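Local coordinates for protein malate dehydrogenase (Entamoeba histolytica, PDB 3I0P) that probably catalyses the NAD-dependent interconversion of malate and oxaloacetate, working as a two-chain assembly that holds the cofactor between its subunits, at residues A[14-25]-A[52-60]; A[41-49]-A[330-338]. One frame throughout, in Å; residues are numbered along the deposited sequence. Where two conformers were deposited one is given.

Contact 1 (A[14-25]-A[52-60]); sequences IKEFMYQVLLKV and IQRFKTVYI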
loop_
_atom_site.group_PDB
_atom_site.type_symbol
_atom_site.label_atom_id
_atom_site.label_comp_id
_atom_site.label_asym_id
_atom_site.label_seq_id
_atom_site.Cartn_x
_atom_site.Cartn_y
_atom_site.Cartn_z
ATOM N N ILE A 14 -22.417 -25.520 4.628
ATOM C CA ILE A 14 -22.460 -24.172 4.070
ATOM C C ILE A 14 -21.948 -24.148 2.626
ATOM O O ILE A 14 -22.571 -23.529 1.756
ATOM C CB ILE A 14 -21.662 -23.176 4.952
ATOM C CG1 ILE A 14 -22.238 -23.137 6.369
ATOM C CG2 ILE A 14 -21.657 -21.770 4.340
ATOM C CD1 ILE A 14 -21.320 -22.513 7.393
ATOM N N LYS A 15 -20.819 -24.828 2.399
ATOM C CA LYS A 15 -20.173 -24.999 1.088
ATOM C C LYS A 15 -21.115 -25.583 0.056
ATOM O O LYS A 15 -21.326 -24.987 -0.997
ATOM C CB LYS A 15 -19.007 -25.987 1.212
ATOM C CG LYS A 15 -17.610 -25.451 1.130
ATOM C CD LYS A 15 -16.638 -26.612 1.271
ATOM C CE LYS A 15 -15.351 -26.387 0.476
ATOM N NZ LYS A 15 -14.164 -26.926 1.218
ATOM N N GLU A 16 -21.664 -26.761 0.366
ATOM C CA GLU A 16 -22.543 -27.511 -0.536
ATOM C C GLU A 16 -23.830 -26.758 -0.816
ATOM O O GLU A 16 -24.330 -26.767 -1.943
ATOM C CB GLU A 16 -22.871 -28.883 0.063
ATOM C CG GLU A 16 -24.154 -29.535 -0.473
ATOM C CD GLU A 16 -23.970 -30.225 -1.821
ATOM O OE1 GLU A 16 -22.903 -30.058 -2.452
ATOM O OE2 GLU A 16 -24.900 -30.933 -2.253
ATOM N N PHE A 17 -24.351 -26.102 0.217
ATOM C CA PHE A 17 -25.638 -25.409 0.143
ATOM C C PHE A 17 -25.541 -24.237 -0.802
ATOM O O PHE A 17 -26.413 -24.024 -1.636
ATOM C CB PHE A 17 -26.065 -24.921 1.527
ATOM C CG PHE A 17 -27.309 -24.085 1.517
ATOM C CD1 PHE A 17 -28.563 -24.678 1.349
ATOM C CD2 PHE A 17 -27.236 -22.704 1.679
ATOM C CE1 PHE A 17 -29.729 -23.905 1.340
ATOM C CE2 PHE A 17 -28.396 -21.915 1.670
ATOM C CZ PHE A 17 -29.645 -22.517 1.502
ATOM N N MET A 18 -24.446 -23.498 -0.669
ATOM C CA MET A 18 -24.196 -22.309 -1.464
ATOM C C MET A 18 -24.127 -22.695 -2.942
ATOM O O MET A 18 -24.704 -22.031 -3.801
ATOM C CB MET A 18 -22.899 -21.671 -0.988
ATOM C CG MET A 18 -22.993 -20.192 -0.760
ATOM S SD MET A 18 -22.130 -19.527 0.682
ATOM C CE MET A 18 -20.552 -20.395 0.653
ATOM N N TYR A 19 -23.457 -23.806 -3.215
ATOM C CA TYR A 19 -23.269 -24.309 -4.561
ATOM C C TYR A 19 -24.577 -24.821 -5.183
ATOM O O TYR A 19 -24.819 -24.618 -6.378
ATOM C CB TYR A 19 -22.190 -25.386 -4.516
ATOM C CG TYR A 19 -22.039 -26.268 -5.730
ATOM C CD1 TYR A 19 -21.439 -25.796 -6.899
ATOM C CD2 TYR A 19 -22.442 -27.601 -5.685
ATOM C CE1 TYR A 19 -21.280 -26.631 -8.017
ATOM C CE2 TYR A 19 -22.288 -28.443 -6.790
ATOM C CZ TYR A 19 -21.706 -27.951 -7.947
ATOM O OH TYR A 19 -21.553 -28.785 -9.022
ATOM N N GLN A 20 -25.422 -25.470 -4.379
ATOM C CA GLN A 20 -26.710 -25.947 -4.884
ATOM C C GLN A 20 -27.661 -24.786 -5.180
ATOM O O GLN A 20 -28.319 -24.773 -6.219
ATOM C CB GLN A 20 -27.366 -26.965 -3.946
ATOM C CG GLN A 20 -26.574 -28.262 -3.706
ATOM C CD GLN A 20 -26.286 -29.079 -4.968
ATOM O OE1 GLN A 20 -27.100 -29.150 -5.895
ATOM N NE2 GLN A 20 -25.117 -29.721 -4.988
ATOM N N VAL A 21 -27.716 -23.804 -4.285
ATOM C CA VAL A 21 -28.592 -22.654 -4.497
ATOM C C VAL A 21 -28.168 -21.826 -5.727
ATOM O O VAL A 21 -29.020 -21.276 -6.449
ATOM C CB VAL A 21 -28.713 -21.772 -3.232
ATOM C CG1 VAL A 21 -29.637 -20.585 -3.486
ATOM C CG2 VAL A 21 -29.230 -22.591 -2.066
ATOM N N LEU A 22 -26.861 -21.762 -5.973
ATOM C CA LEU A 22 -26.336 -21.030 -7.124
ATOM C C LEU A 22 -26.658 -21.737 -8.437
ATOM O O LEU A 22 -26.895 -21.087 -9.452
ATOM C CB LEU A 22 -24.830 -20.799 -6.986
ATOM C CG LEU A 22 -24.366 -19.690 -6.038
ATOM C CD1 LEU A 22 -22.913 -19.902 -5.614
ATOM C CD2 LEU A 22 -24.560 -18.322 -6.683
ATOM N N LEU A 23 -26.667 -23.068 -8.413
ATOM C CA LEU A 23 -27.133 -23.852 -9.554
ATOM C C LEU A 23 -28.619 -23.613 -9.791
ATOM O O LEU A 23 -29.031 -23.341 -10.919
ATOM C CB LEU A 23 -26.882 -25.337 -9.340
ATOM C CG LEU A 23 -25.433 -25.802 -9.406
ATOM C CD1 LEU A 23 -25.335 -27.285 -9.068
ATOM C CD2 LEU A 23 -24.836 -25.505 -10.777
ATOM N N LYS A 24 -29.408 -23.686 -8.721
ATOM C CA LYS A 24 -30.858 -23.525 -8.804
ATOM C C LYS A 24 -31.284 -22.193 -9.402
ATOM O O LYS A 24 -32.276 -22.150 -10.120
ATOM C CB LYS A 24 -31.522 -23.720 -7.441
ATOM C CG LYS A 24 -31.457 -25.142 -6.914
ATOM C CD LYS A 24 -32.345 -26.104 -7.690
ATOM C CE LYS A 24 -32.225 -27.502 -7.100
ATOM N NZ LYS A 24 -33.253 -28.426 -7.616
ATOM N N VAL A 25 -30.538 -21.122 -9.112
ATOM C CA VAL A 25 -30.836 -19.786 -9.673
ATOM C C VAL A 25 -30.162 -19.556 -11.028
ATOM O O VAL A 25 -30.104 -18.427 -11.521
ATOM C CB VAL A 25 -30.496 -18.629 -8.703
ATOM C CG1 VAL A 25 -31.297 -18.760 -7.412
ATOM C CG2 VAL A 25 -29.002 -18.582 -8.411
ATOM N N ILE A 52 -21.438 -16.629 3.759
ATOM C CA ILE A 52 -22.848 -17.018 3.941
ATOM C C ILE A 52 -23.758 -15.941 4.565
ATOM O O ILE A 52 -24.917 -15.821 4.182
ATOM C CB ILE A 52 -22.975 -18.412 4.666
ATOM C CG1 ILE A 52 -24.401 -18.976 4.603
ATOM C CG2 ILE A 52 -22.472 -18.351 6.097
ATOM C CD1 ILE A 52 -24.910 -19.285 3.207
ATOM N N GLN A 53 -23.236 -15.151 5.504
ATOM C CA GLN A 53 -24.047 -14.130 6.203
ATOM C C GLN A 53 -24.477 -12.995 5.281
ATOM O O GLN A 53 -25.205 -12.079 5.684
ATOM C CB GLN A 53 -23.312 -13.583 7.426
ATOM C CG GLN A 53 -23.090 -14.636 8.491
ATOM C CD GLN A 53 -22.376 -14.117 9.726
ATOM O OE1 GLN A 53 -21.522 -14.810 10.295
ATOM N NE2 GLN A 53 -22.723 -12.901 10.157
ATOM N N ARG A 54 -24.043 -13.091 4.029
ATOM C CA ARG A 54 -24.298 -12.073 3.036
ATOM C C ARG A 54 -24.727 -12.746 1.741
ATOM O O ARG A 54 -24.957 -12.090 0.734
ATOM C CB ARG A 54 -23.017 -11.271 2.829
ATOM C CG ARG A 54 -23.208 -9.789 2.587
ATOM C CD ARG A 54 -24.182 -9.123 3.566
ATOM N NE ARG A 54 -23.625 -8.980 4.907
ATOM C CZ ARG A 54 -24.349 -8.670 5.978
ATOM N NH1 ARG A 54 -25.656 -8.475 5.853
ATOM N NH2 ARG A 54 -23.776 -8.555 7.176
ATOM N N PHE A 55 -24.848 -14.066 1.781
ATOM C CA PHE A 55 -25.176 -14.858 0.608
ATOM C C PHE A 55 -26.479 -14.401 -0.022
ATOM O O PHE A 55 -26.515 -14.077 -1.213
ATOM C CB PHE A 55 -25.255 -16.341 0.987
ATOM C CG PHE A 55 -25.478 -17.266 -0.172
ATOM C CD1 PHE A 55 -24.649 -17.223 -1.288
ATOM C CD2 PHE A 55 -26.494 -18.210 -0.126
ATOM C CE1 PHE A 55 -24.846 -18.089 -2.357
ATOM C CE2 PHE A 55 -26.701 -19.082 -1.176
ATOM C CZ PHE A 55 -25.872 -19.030 -2.297
ATOM N N LYS A 56 -27.539 -14.348 0.786
ATOM C CA LYS A 56 -28.862 -14.010 0.278
ATOM C C LYS A 56 -28.979 -12.590 -0.302
ATOM O O LYS A 56 -29.393 -12.423 -1.459
ATOM C CB LYS A 56 -29.955 -14.244 1.319
ATOM C CG LYS A 56 -31.320 -14.326 0.664
ATOM C CD LYS A 56 -32.467 -14.257 1.645
ATOM C CE LYS A 56 -33.752 -13.831 0.918
ATOM N NZ LYS A 56 -33.804 -12.363 0.644
ATOM N N THR A 57 -28.629 -11.579 0.495
ATOM C CA THR A 57 -28.874 -10.190 0.096
ATOM C C THR A 57 -27.882 -9.655 -0.938
ATOM O O THR A 57 -28.266 -8.876 -1.809
ATOM C CB THR A 57 -28.904 -9.236 1.297
ATOM O OG1 THR A 57 -27.642 -9.280 1.965
ATOM C CG2 THR A 57 -30.016 -9.625 2.276
ATOM N N VAL A 58 -26.622 -10.074 -0.859
ATOM C CA VAL A 58 -25.585 -9.497 -1.722
ATOM C C VAL A 58 -25.408 -10.264 -3.036
ATOM O O VAL A 58 -24.901 -9.719 -4.022
ATOM C CB VAL A 58 -24.251 -9.268 -0.936
ATOM C CG1 VAL A 58 -23.104 -8.837 -1.841
ATOM C CG2 VAL A 58 -24.477 -8.233 0.154
ATOM N N TYR A 59 -25.863 -11.512 -3.063
ATOM C CA TYR A 59 -25.723 -12.336 -4.262
ATOM C C TYR A 59 -27.055 -12.848 -4.830
ATOM O O TYR A 59 -27.417 -12.488 -5.955
ATOM C CB TYR A 59 -24.692 -13.451 -4.042
ATOM C CG TYR A 59 -23.349 -12.874 -3.646
ATOM C CD1 TYR A 59 -22.516 -12.276 -4.597
ATOM C CD2 TYR A 59 -22.929 -12.872 -2.308
ATOM C CE1 TYR A 59 -21.296 -11.716 -4.229
ATOM C CE2 TYR A 59 -21.708 -12.313 -1.940
ATOM C CZ TYR A 59 -20.896 -11.747 -2.905
ATOM O OH TYR A 59 -19.691 -11.189 -2.547
ATOM N N ILE A 60 -27.783 -13.650 -4.048
ATOM C CA ILE A 60 -29.028 -14.268 -4.520
ATOM C C ILE A 60 -30.090 -13.223 -4.881
ATOM O O ILE A 60 -30.616 -13.230 -5.988
ATOM C CB ILE A 60 -29.565 -15.364 -3.545
ATOM C CG1 ILE A 60 -28.455 -16.381 -3.197
ATOM C CG2 ILE A 60 -30.791 -16.089 -4.138
ATOM C CD1 ILE A 60 -27.799 -17.079 -4.397
#
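The ring of Phe55 is clasped on both faces: Met18 lies over one, and Ile60, one wide, pi-type turn further along its own segment, lies over the other through CG1. From Met18 the CG methylene makes a CH-pi contact, 3.4 Å from the Phe55 ring centroid, and SD follows over the same face at 4.3 Å from that centroid, a Met-aromatic contact. At the ring edge lie branched aliphatics of helix 11-24, with Val21 CB 3.9 Å from Phe55 CE2 and Leu22 CG 4.0 Å from Phe55 CE1. CG of Phe55 stands anti to the backbone N (chi1 -175°), which sends the ring into the hole formed by Phe17, Met18, Val21 and Leu22. Phe17 turns its own edge to Ile52, whose CD1 is 4.4 Å from Phe17 CD2.

On one flank Ile14 CG2 rests 3.6 Å from Ile52 CB; on the other Ile60 CD1 reaches Val21 CG1 at 4.1 Å. Phe17 also packs on Leu355, so helix 346-359 joins the same core. With the short axes of 14-24 and 55-60 12.3 Å apart, a long, flat side chain such as Phe55 can span much of the gap, smaller aliphatics meeting around it, and the flexible methionine can shape itself to the ring face. Because the side-chain contacts are between carbon and sulfur atoms, cohesion probably rests on shape fit and exclusion of water.

Contact 2 (A[41-49]-A[330-338]); sequences AADLRGMDT and EYETEQKRR. With NAD (nicotinamide-adenine-dinucleotide), chain B.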
loop_
_atom_site.group_PDB
_atom_site.type_symbol
_atom_site.label_atom_id
_atom_site.label_comp_id
_atom_site.label_asym_id
_atom_site.label_seq_id
_atom_site.Cartn_x
_atom_site.Cartn_y
_atom_site.Cartn_z
ATOM N N ALA A 41 -14.372 -19.287 1.644
ATOM C CA ALA A 41 -13.081 -18.748 2.060
ATOM C C ALA A 41 -13.235 -17.589 3.027
ATOM O O ALA A 41 -12.485 -17.485 4.002
ATOM C CB ALA A 41 -12.268 -18.304 0.859
ATOM N N ALA A 42 -14.208 -16.718 2.774
ATOM C CA ALA A 42 -14.465 -15.638 3.709
ATOM C C ALA A 42 -14.898 -16.187 5.078
ATOM O O ALA A 42 -14.424 -15.704 6.120
ATOM C CB ALA A 42 -15.479 -14.672 3.155
ATOM N N ASP A 43 -15.774 -17.196 5.071
ATOM C CA ASP A 43 -16.266 -17.789 6.322
ATOM C C ASP A 43 -15.168 -18.605 7.027
ATOM O O ASP A 43 -15.065 -18.578 8.251
ATOM C CB ASP A 43 -17.522 -18.654 6.096
ATOM C CG ASP A 43 -18.715 -17.852 5.584
ATOM O OD1 ASP A 43 -19.035 -16.781 6.142
ATOM O OD2 ASP A 43 -19.355 -18.309 4.616
ATOM N N LEU A 44 -14.357 -19.323 6.248
ATOM C CA LEU A 44 -13.220 -20.049 6.789
ATOM C C LEU A 44 -12.257 -19.112 7.498
ATOM O O LEU A 44 -11.706 -19.459 8.538
ATOM C CB LEU A 44 -12.486 -20.825 5.700
ATOM C CG LEU A 44 -13.034 -22.222 5.426
ATOM C CD1 LEU A 44 -12.507 -22.768 4.088
ATOM C CD2 LEU A 44 -12.753 -23.186 6.570
ATOM N N ARG A 45 -12.066 -17.921 6.944
ATOM C CA ARG A 45 -11.031 -17.026 7.444
ATOM C C ARG A 45 -11.537 -16.099 8.547
ATOM O O ARG A 45 -10.745 -15.429 9.204
ATOM C CB ARG A 45 -10.409 -16.226 6.300
ATOM C CG ARG A 45 -9.668 -17.070 5.290
ATOM C CD ARG A 45 -9.044 -16.226 4.172
ATOM N NE ARG A 45 -7.930 -15.414 4.662
ATOM C CZ ARG A 45 -6.700 -15.874 4.909
ATOM N NH1 ARG A 45 -6.405 -17.149 4.712
ATOM N NH2 ARG A 45 -5.758 -15.050 5.344
ATOM N N GLY A 46 -12.848 -16.061 8.749
ATOM C CA GLY A 46 -13.416 -15.237 9.804
ATOM C C GLY A 46 -13.860 -13.866 9.347
ATOM O O GLY A 46 -14.122 -12.998 10.165
ATOM N N MET A 47 -13.957 -13.669 8.037
ATOM C CA MET A 47 -14.498 -12.430 7.484
ATOM C C MET A 47 -16.005 -12.603 7.379
ATOM O O MET A 47 -16.547 -12.783 6.295
ATOM C CB MET A 47 -13.901 -12.132 6.097
ATOM C CG MET A 47 -12.388 -12.065 6.029
ATOM S SD MET A 47 -11.770 -10.808 7.149
ATOM C CE MET A 47 -9.999 -10.860 6.781
ATOM N N ASP A 48 -16.679 -12.554 8.514
ATOM C CA ASP A 48 -18.071 -13.006 8.601
ATOM C C ASP A 48 -19.066 -12.131 7.822
ATOM O O ASP A 48 -20.231 -12.498 7.649
ATOM C CB ASP A 48 -18.465 -13.206 10.071
ATOM C CG ASP A 48 -17.605 -14.272 10.754
ATOM O OD1 ASP A 48 -17.406 -15.342 10.148
ATOM O OD2 ASP A 48 -17.115 -14.039 11.877
ATOM N N THR A 49 -18.573 -10.999 7.331
ATOM C CA THR A 49 -19.351 -10.088 6.503
ATOM C C THR A 49 -19.341 -10.440 5.005
ATOM O O THR A 49 -20.028 -9.788 4.214
ATOM C CB THR A 49 -18.816 -8.647 6.660
ATOM O OG1 THR A 49 -19.117 -8.166 7.978
ATOM C CG2 THR A 49 -19.439 -7.719 5.616
ATOM N N GLU A 330 -6.371 -15.254 10.633
ATOM C CA GLU A 330 -7.251 -15.932 9.700
ATOM C C GLU A 330 -6.993 -17.421 9.671
ATOM O O GLU A 330 -7.927 -18.206 9.529
ATOM C CB GLU A 330 -7.147 -15.340 8.302
ATOM C CG GLU A 330 -7.859 -13.990 8.141
ATOM C CD GLU A 330 -7.062 -12.812 8.681
ATOM O OE1 GLU A 330 -5.823 -12.910 8.784
ATOM O OE2 GLU A 330 -7.682 -11.780 9.006
ATOM N N TYR A 331 -5.728 -17.811 9.803
ATOM C CA TYR A 331 -5.353 -19.225 9.809
ATOM C C TYR A 331 -5.939 -19.933 11.032
ATOM O O TYR A 331 -6.544 -21.000 10.910
ATOM C CB TYR A 331 -3.822 -19.390 9.731
ATOM C CG TYR A 331 -3.310 -20.771 10.087
ATOM C CD1 TYR A 331 -3.377 -21.828 9.171
ATOM C CD2 TYR A 331 -2.752 -21.019 11.349
ATOM C CE1 TYR A 331 -2.904 -23.100 9.509
ATOM C CE2 TYR A 331 -2.282 -22.280 11.695
ATOM C CZ TYR A 331 -2.361 -23.311 10.779
ATOM O OH TYR A 331 -1.890 -24.547 11.139
ATOM N N GLU A 332 -5.772 -19.326 12.201
ATOM C CA GLU A 332 -6.279 -19.910 13.433
ATOM C C GLU A 332 -7.804 -20.021 13.455
ATOM O O GLU A 332 -8.347 -21.004 13.967
ATOM C CB GLU A 332 -5.751 -19.161 14.656
ATOM C CG GLU A 332 -4.297 -19.510 14.980
ATOM C CD GLU A 332 -3.756 -18.777 16.194
ATOM O OE1 GLU A 332 -4.508 -17.994 16.816
ATOM O OE2 GLU A 332 -2.571 -18.984 16.522
ATOM N N THR A 333 -8.493 -19.037 12.886
ATOM C CA THR A 333 -9.942 -19.128 12.733
ATOM C C THR A 333 -10.288 -20.268 11.778
ATOM O O THR A 333 -11.190 -21.065 12.044
ATOM C CB THR A 333 -10.545 -17.810 12.225
ATOM O OG1 THR A 333 -10.261 -16.765 13.164
ATOM C CG2 THR A 333 -12.054 -17.935 12.053
ATOM N N GLU A 334 -9.544 -20.349 10.677
ATOM C CA GLU A 334 -9.769 -21.364 9.661
ATOM C C GLU A 334 -9.594 -22.762 10.234
ATOM O O GLU A 334 -10.352 -23.656 9.893
ATOM C CB GLU A 334 -8.855 -21.124 8.463
ATOM C CG GLU A 334 -8.907 -22.190 7.392
ATOM C CD GLU A 334 -8.284 -21.743 6.078
ATOM O OE1 GLU A 334 -8.621 -22.367 5.047
ATOM O OE2 GLU A 334 -7.468 -20.777 6.061
ATOM N N GLN A 335 -8.606 -22.940 11.112
ATOM C CA GLN A 335 -8.355 -24.245 11.743
ATOM C C GLN A 335 -9.498 -24.625 12.687
ATOM O O GLN A 335 -9.970 -25.766 12.693
ATOM C CB GLN A 335 -7.005 -24.259 12.484
ATOM C CG GLN A 335 -5.766 -24.142 11.582
ATOM C CD GLN A 335 -5.674 -25.242 10.522
ATOM O OE1 GLN A 335 -5.911 -24.991 9.340
ATOM N NE2 GLN A 335 -5.336 -26.458 10.942
ATOM N N LYS A 336 -9.929 -23.644 13.474
ATOM C CA LYS A 336 -11.075 -23.765 14.368
ATOM C C LYS A 336 -12.354 -24.162 13.603
ATOM O O LYS A 336 -12.995 -25.156 13.943
ATOM C CB LYS A 336 -11.260 -22.433 15.103
ATOM C CG LYS A 336 -12.380 -22.375 16.126
ATOM C CD LYS A 336 -12.386 -20.996 16.820
ATOM C CE LYS A 336 -13.058 -21.041 18.196
ATOM N NZ LYS A 336 -14.527 -21.270 18.087
ATOM N N ARG A 337 -12.699 -23.406 12.558
ATOM C CA ARG A 337 -13.973 -23.597 11.857
ATOM C C ARG A 337 -14.009 -24.832 10.971
ATOM O O ARG A 337 -15.075 -25.428 10.737
ATOM C CB ARG A 337 -14.360 -22.346 11.085
ATOM C CG ARG A 337 -14.722 -21.229 12.016
ATOM C CD ARG A 337 -15.314 -20.070 11.295
ATOM N NE ARG A 337 -15.629 -19.001 12.228
ATOM C CZ ARG A 337 -15.943 -17.766 11.864
ATOM N NH1 ARG A 337 -15.979 -17.445 10.584
ATOM N NH2 ARG A 337 -16.217 -16.851 12.783
ATOM N N ARG A 338 -12.833 -25.212 10.490
ATOM C CA ARG A 338 -12.673 -26.401 9.678
ATOM C C ARG A 338 -13.167 -27.638 10.431
ATOM O O ARG A 338 -13.815 -28.500 9.847
ATOM C CB ARG A 338 -11.211 -26.554 9.266
ATOM C CG ARG A 338 -10.974 -27.453 8.080
ATOM C CD ARG A 338 -9.543 -27.289 7.551
ATOM N NE ARG A 338 -9.402 -26.113 6.684
ATOM C CZ ARG A 338 -9.728 -26.078 5.387
ATOM N NH1 ARG A 338 -10.227 -27.149 4.779
ATOM N NH2 ARG A 338 -9.556 -24.963 4.689
HETATM P PA NAD B . -9.245 -5.755 9.207
HETATM O O1A NAD B . -10.060 -6.887 9.784
HETATM O O2A NAD B . -9.212 -4.453 9.941
HETATM O O5B NAD B . -7.748 -6.318 9.042
HETATM C C5B NAD B . -7.522 -7.579 8.385
HETATM C C4B NAD B . -6.049 -7.789 8.010
HETATM O O4B NAD B . -5.162 -7.298 9.024
HETATM C C3B NAD B . -5.696 -9.254 7.856
HETATM O O3B NAD B . -4.650 -9.367 6.876
HETATM C C2B NAD B . -5.176 -9.646 9.222
HETATM O O2B NAD B . -4.276 -10.752 9.146
HETATM C C1B NAD B . -4.452 -8.383 9.641
HETATM N N9A NAD B . -4.371 -8.164 11.115
HETATM C C8A NAD B . -5.392 -7.983 11.965
HETATM N N7A NAD B . -4.888 -7.785 13.202
HETATM C C5A NAD B . -3.538 -7.834 13.118
HETATM C C6A NAD B . -2.491 -7.704 14.037
HETATM N N6A NAD B . -2.734 -7.479 15.351
HETATM N N1A NAD B . -1.208 -7.816 13.614
HETATM C C2A NAD B . -0.932 -8.045 12.323
HETATM N N3A NAD B . -1.915 -8.168 11.421
HETATM C C4A NAD B . -3.222 -8.070 11.795
HETATM O O3 NAD B . -9.637 -5.494 7.650
HETATM P PN NAD B . -11.012 -4.873 7.037
HETATM O O1N NAD B . -10.655 -3.559 6.385
HETATM O O2N NAD B . -12.125 -4.946 8.054
HETATM O O5D NAD B . -11.394 -5.899 5.867
HETATM C C5D NAD B . -12.057 -7.134 6.156
HETATM C C4D NAD B . -12.446 -7.844 4.861
HETATM O O4D NAD B . -13.390 -7.061 4.125
HETATM C C3D NAD B . -11.253 -8.057 3.939
HETATM O O3D NAD B . -11.179 -9.457 3.632
HETATM C C2D NAD B . -11.528 -7.191 2.709
HETATM O O2D NAD B . -11.105 -7.743 1.450
HETATM C C1D NAD B . -13.037 -7.090 2.738
HETATM N N1N NAD B . -13.522 -5.924 2.004
HETATM C C2N NAD B . -14.037 -6.116 0.769
HETATM C C3N NAD B . -14.515 -5.030 0.030
HETATM C C7N NAD B . -15.089 -5.223 -1.347
HETATM O O7N NAD B . -15.500 -4.245 -1.958
HETATM N N7N NAD B . -15.138 -6.446 -1.868
HETATM C C4N NAD B . -14.454 -3.749 0.585
HETATM C C5N NAD B . -13.908 -3.578 1.861
HETATM C C6N NAD B . -13.447 -4.695 2.558
HETATM O O HOH W 1 -8.041 -19.590 3.628
#
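Arg337 reaches across to the end of helix 29-45 and clamps it through its guanidinium edge. Its chain is extended from CG to NE, and at the tip NH1 and NH2 grip Asp48 end-on, one to each oxygen: NH1 lies 2.6 Å from Asp48 OD1 and NH2 3.1 Å from Asp48 OD2, each oxygen offering its syn lone pair. NH1 also donates to Asp43 O at 2.7 Å, in the carbonyl plane, so one long arginine ties a backbone carbonyl to a carboxylate. Between them the two helices cross nearly at right angles (99°). Gly46, with a positive phi of 94° that calls for glycine, lets Thr333 CG2 approach its CA at 3.8 Å.

The buried Leu44 belongs to this tight part, its carbonyl O set against Glu334 CA in a CA-H...O contact. Deeper in, the buried Arg45 lays its guanidinium face over Glu330 CB, 3.3 Å from NH2. The Glu330 carboxylate lies well out of that guanidinium plane and probably feels the positive charge without receiving an N-H. The looser side is that of the exposed Arg338, whose NH2 lies 3.7 Å from Leu44 CD1 and is salt-bridged to Glu334 OE1 within its own helix; here a water bridges Arg45 NH1 and Glu334 OE2, which are 4.0 Å apart.

Bent at chi2 (80°), Glu330 turns its OE1 to accept from NAD O2B, a hydroxyl of the adenosine ribose, at 2.7 Å, while the Met47 thioether lies against the nicotinamide ribose. A Schellman motif, with Gly46 as C-prime residue, ends helix 29-45 where the chain enters the cofactor pocket, to which Asp181 and residues of the second subunit also contribute.

Contacts 1 and 2 lie with their centres 18 Å apart and alternate along the chain: 14-25, 41-49, 52-60, then 330-338 some 270 residues later. Helices 11-24, 29-45 and 55-64 follow one another; contact 1 joins the first to the third, and contact 2 fastens the end of the second to the distant helix 328-340. The two also touch: Ile52 N probably donates to Asp43 OD2, 2.8 Å away, and Gln53 packs on Asp48. Only three residues, 49 to 51, separate Asp48 from Ile52. The N-terminal helices are in this way joined to helix 328-340, and Met47 and Glu330, one from each segment of contact 2, both line the NAD pocket.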